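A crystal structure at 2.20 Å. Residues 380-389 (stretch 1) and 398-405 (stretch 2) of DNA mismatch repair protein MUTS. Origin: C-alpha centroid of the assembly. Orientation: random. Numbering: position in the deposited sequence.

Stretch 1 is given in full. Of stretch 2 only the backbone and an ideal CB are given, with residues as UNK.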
# COMPACT_ATOMS: atom_id res chain seq x y z
N GLU C 380 -18.91 35.39 24.42
CA GLU C 380 -20.26 35.94 24.42
C GLU C 380 -20.68 36.44 23.05
O GLU C 380 -21.82 36.20 22.63
CB GLU C 380 -20.36 37.08 25.44
CG GLU C 380 -20.05 36.67 26.87
CD GLU C 380 -20.06 37.84 27.83
OE1 GLU C 380 -19.47 38.90 27.49
OE2 GLU C 380 -20.66 37.71 28.92
N GLU C 381 -19.79 37.15 22.36
CA GLU C 381 -20.10 37.66 21.03
C GLU C 381 -20.37 36.49 20.09
O GLU C 381 -21.28 36.54 19.27
CB GLU C 381 -18.96 38.52 20.47
CG GLU C 381 -18.65 39.80 21.24
CD GLU C 381 -17.77 40.76 20.44
OE1 GLU C 381 -18.27 41.32 19.44
OE2 GLU C 381 -16.58 40.95 20.80
N LEU C 382 -19.56 35.44 20.21
CA LEU C 382 -19.72 34.26 19.38
C LEU C 382 -21.06 33.60 19.71
O LEU C 382 -21.83 33.25 18.81
CB LEU C 382 -18.58 33.26 19.61
CG LEU C 382 -17.21 33.61 19.01
CD1 LEU C 382 -16.21 32.50 19.29
CD2 LEU C 382 -17.34 33.81 17.51
N GLU C 383 -21.33 33.44 21.00
CA GLU C 383 -22.57 32.83 21.46
C GLU C 383 -23.79 33.60 20.95
O GLU C 383 -24.81 33.01 20.61
CB GLU C 383 -22.61 32.79 22.99
CG GLU C 383 -21.74 31.71 23.62
CD GLU C 383 -21.69 31.82 25.14
OE1 GLU C 383 -22.74 31.72 25.79
OE2 GLU C 383 -20.58 32.02 25.67
N ALA C 384 -23.67 34.93 20.92
CA ALA C 384 -24.76 35.80 20.48
C ALA C 384 -24.84 35.96 18.97
O ALA C 384 -25.86 36.39 18.44
CB ALA C 384 -24.59 37.17 21.12
N ALA C 385 -23.77 35.61 18.27
CA ALA C 385 -23.74 35.75 16.82
C ALA C 385 -24.09 34.49 16.03
O ALA C 385 -24.82 34.57 15.04
CB ALA C 385 -22.38 36.26 16.38
N LEU C 386 -23.57 33.35 16.45
CA LEU C 386 -23.78 32.12 15.70
C LEU C 386 -24.86 31.19 16.24
O LEU C 386 -25.06 31.09 17.46
CB LEU C 386 -22.46 31.34 15.63
CG LEU C 386 -21.21 32.17 15.33
CD1 LEU C 386 -19.99 31.28 15.40
CD2 LEU C 386 -21.33 32.83 13.97
N VAL C 387 -25.56 30.52 15.32
CA VAL C 387 -26.60 29.58 15.71
C VAL C 387 -25.90 28.47 16.49
O VAL C 387 -24.69 28.32 16.39
CB VAL C 387 -27.30 28.96 14.48
CG1 VAL C 387 -28.04 30.05 13.70
CG2 VAL C 387 -26.28 28.25 13.59
N GLU C 388 -26.67 27.72 17.27
CA GLU C 388 -26.11 26.64 18.08
C GLU C 388 -25.20 25.68 17.30
O GLU C 388 -24.10 25.38 17.74
CB GLU C 388 -27.23 25.86 18.77
CG GLU C 388 -26.74 24.74 19.67
CD GLU C 388 -27.86 24.07 20.44
OE1 GLU C 388 -28.95 23.91 19.87
OE2 GLU C 388 -27.64 23.69 21.61
N ASP C 389 -25.66 25.20 16.14
CA ASP C 389 -24.85 24.29 15.34
C ASP C 389 -24.63 24.90 13.95
O ASP C 389 -25.37 24.61 13.02
CB ASP C 389 -25.52 22.92 15.22
CG ASP C 389 -25.75 22.26 16.58
OD1 ASP C 389 -24.84 22.32 17.44
OD2 ASP C 389 -26.83 21.66 16.79
N UNK C 398 -28.96 29.64 7.77
CA UNK C 398 -28.60 30.66 8.73
C UNK C 398 -27.37 30.39 9.57
O UNK C 398 -27.36 29.52 10.45
CB UNK C 398 -29.79 30.89 9.67
N UNK C 399 -26.32 31.15 9.30
CA UNK C 399 -25.09 31.03 10.04
C UNK C 399 -25.30 31.89 11.28
O UNK C 399 -25.06 31.47 12.41
CB UNK C 399 -23.87 31.46 9.22
N UNK C 400 -25.80 33.11 11.04
CA UNK C 400 -26.05 34.09 12.08
C UNK C 400 -27.44 33.95 12.66
O UNK C 400 -28.40 33.73 11.94
CB UNK C 400 -25.85 35.51 11.53
N UNK C 401 -27.55 34.10 13.98
CA UNK C 401 -28.84 33.98 14.65
C UNK C 401 -29.75 35.19 14.54
O UNK C 401 -29.29 36.33 14.42
CB UNK C 401 -28.61 33.68 16.13
N UNK C 402 -31.05 34.94 14.60
CA UNK C 402 -32.03 36.01 14.52
C UNK C 402 -31.88 37.00 15.66
O UNK C 402 -31.66 36.61 16.81
CB UNK C 402 -33.45 35.43 14.52
N UNK C 403 -31.98 38.28 15.32
CA UNK C 403 -31.85 39.33 16.31
C UNK C 403 -30.43 39.83 16.54
O UNK C 403 -30.22 40.74 17.33
CB UNK C 403 -32.42 38.83 17.64
N UNK C 404 -29.45 39.25 15.84
CA UNK C 404 -28.08 39.69 16.03
C UNK C 404 -27.78 40.94 15.20
O UNK C 404 -27.36 41.97 15.74
CB UNK C 404 -27.11 38.56 15.66
N UNK C 405 -27.99 40.85 13.90
CA UNK C 405 -27.74 41.97 13.00
C UNK C 405 -29.05 42.50 12.42
O UNK C 405 -29.71 41.81 11.65
CB UNK C 405 -26.79 41.55 11.87

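Stretch 1 runs as a helix through A385 and leaves helical angles at L386.

At position 398 the CA-to-CB bond points sideways. An ideal CB would lie 4.5 Å from V387 CG1. Phi/psi of -61/110 suit most residues, so several small or apolar side chains would fit. The residue is G398. Its O packs against the valine, 3.4 Å from V387 CG1.

At position 399 CA-to-CB points away, and no atom of stretch 1 lies within 5.5 Å of the ideal CB. The carbonyl O accepts from V387 N at 3.1 Å. A long apolar side chain could still turn back to the methyls of L386. The residue is L399, with chi1 t. Its CD2 meets L386 CD2 at 3.5 Å.

Position 400 also points away overall, but its ideal CB is 3.8 Å from A385 O. No charge of stretch 1 is at hand, and L386 offers an apolar surface. A branched or longer aliphatic residue would suit. I400 is found, m at both chi1 and chi2, with CD1 3.9 Å from L386 CD2. Its CA also makes a CA-H...O contact with A385 O at 3.2 Å.

Position 401 points toward stretch 1. Its N donates to A385 O at 3.0 Å. The ideal CB lies 4.4 Å from V387 CG1, and carbonyl oxygens line the way beyond. A long chain, apolar near its base and able to carry a donor at its tip, suits this place. The residue is R401. CG packs on V387 CG1 at 3.5 Å. The guanidinium lies with E383 O over one face; NH2 comes within 3.1 Å of E383 O, but the angle is too poor for a hydrogen bond.

Position 402 points away into space free of stretch 1, so many polar residues would serve. It is E402, bonded elsewhere in the structure.

Position 403 has phi/psi of 90/-2. A CB would jam against the preceding carbonyl O, which calls for glycine. G403 sits in the type II turn from R401 to position 404.

Position 404 points toward the helix end, its ideal CB 3.7 Å from A384 O. The methyl of A385 lies beyond, so a broad flat or long apolar side chain would cover it. The residue is Y404. A385 CB sits over the ring face, 3.7 Å from the ring centroid, in a CH-pi contact.

Position 405 is out of reach of stretch 1, which therefore sets no preference. D405 is the N-cap of the helix that follows.

Stretch 2 (398-405) GLIREGYD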
# COMPACT_ATOMS: atom_id res chain seq x y z
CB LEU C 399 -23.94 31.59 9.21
CG LEU C 399 -22.49 31.20 9.51
CD1 LEU C 399 -21.60 32.26 8.92
CD2 LEU C 399 -22.25 31.09 11.02
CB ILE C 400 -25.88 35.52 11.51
CG1 ILE C 400 -24.47 35.67 10.92
CG2 ILE C 400 -26.12 36.57 12.60
CD1 ILE C 400 -23.35 35.44 11.93
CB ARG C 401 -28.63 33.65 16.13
CG ARG C 401 -27.81 32.42 16.33
CD ARG C 401 -28.11 31.77 17.66
NE ARG C 401 -27.97 32.70 18.77
CZ ARG C 401 -28.01 32.32 20.04
NH1 ARG C 401 -28.19 31.04 20.33
NH2 ARG C 401 -27.86 33.22 21.01
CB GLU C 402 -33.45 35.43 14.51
CG GLU C 402 -33.84 34.85 13.17
CD GLU C 402 -35.18 34.15 13.20
OE1 GLU C 402 -36.17 34.79 13.62
OE2 GLU C 402 -35.24 32.96 12.80
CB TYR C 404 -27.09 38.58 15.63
CG TYR C 404 -25.65 38.95 15.90
CD1 TYR C 404 -25.14 38.99 17.20
CD2 TYR C 404 -24.81 39.34 14.86
CE1 TYR C 404 -23.84 39.41 17.45
CE2 TYR C 404 -23.51 39.76 15.10
CZ TYR C 404 -23.03 39.79 16.40
OH TYR C 404 -21.75 40.23 16.63
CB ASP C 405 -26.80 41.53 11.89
CG ASP C 405 -26.48 42.64 10.91
OD1 ASP C 405 -26.98 42.59 9.77
OD2 ASP C 405 -25.73 43.57 11.29
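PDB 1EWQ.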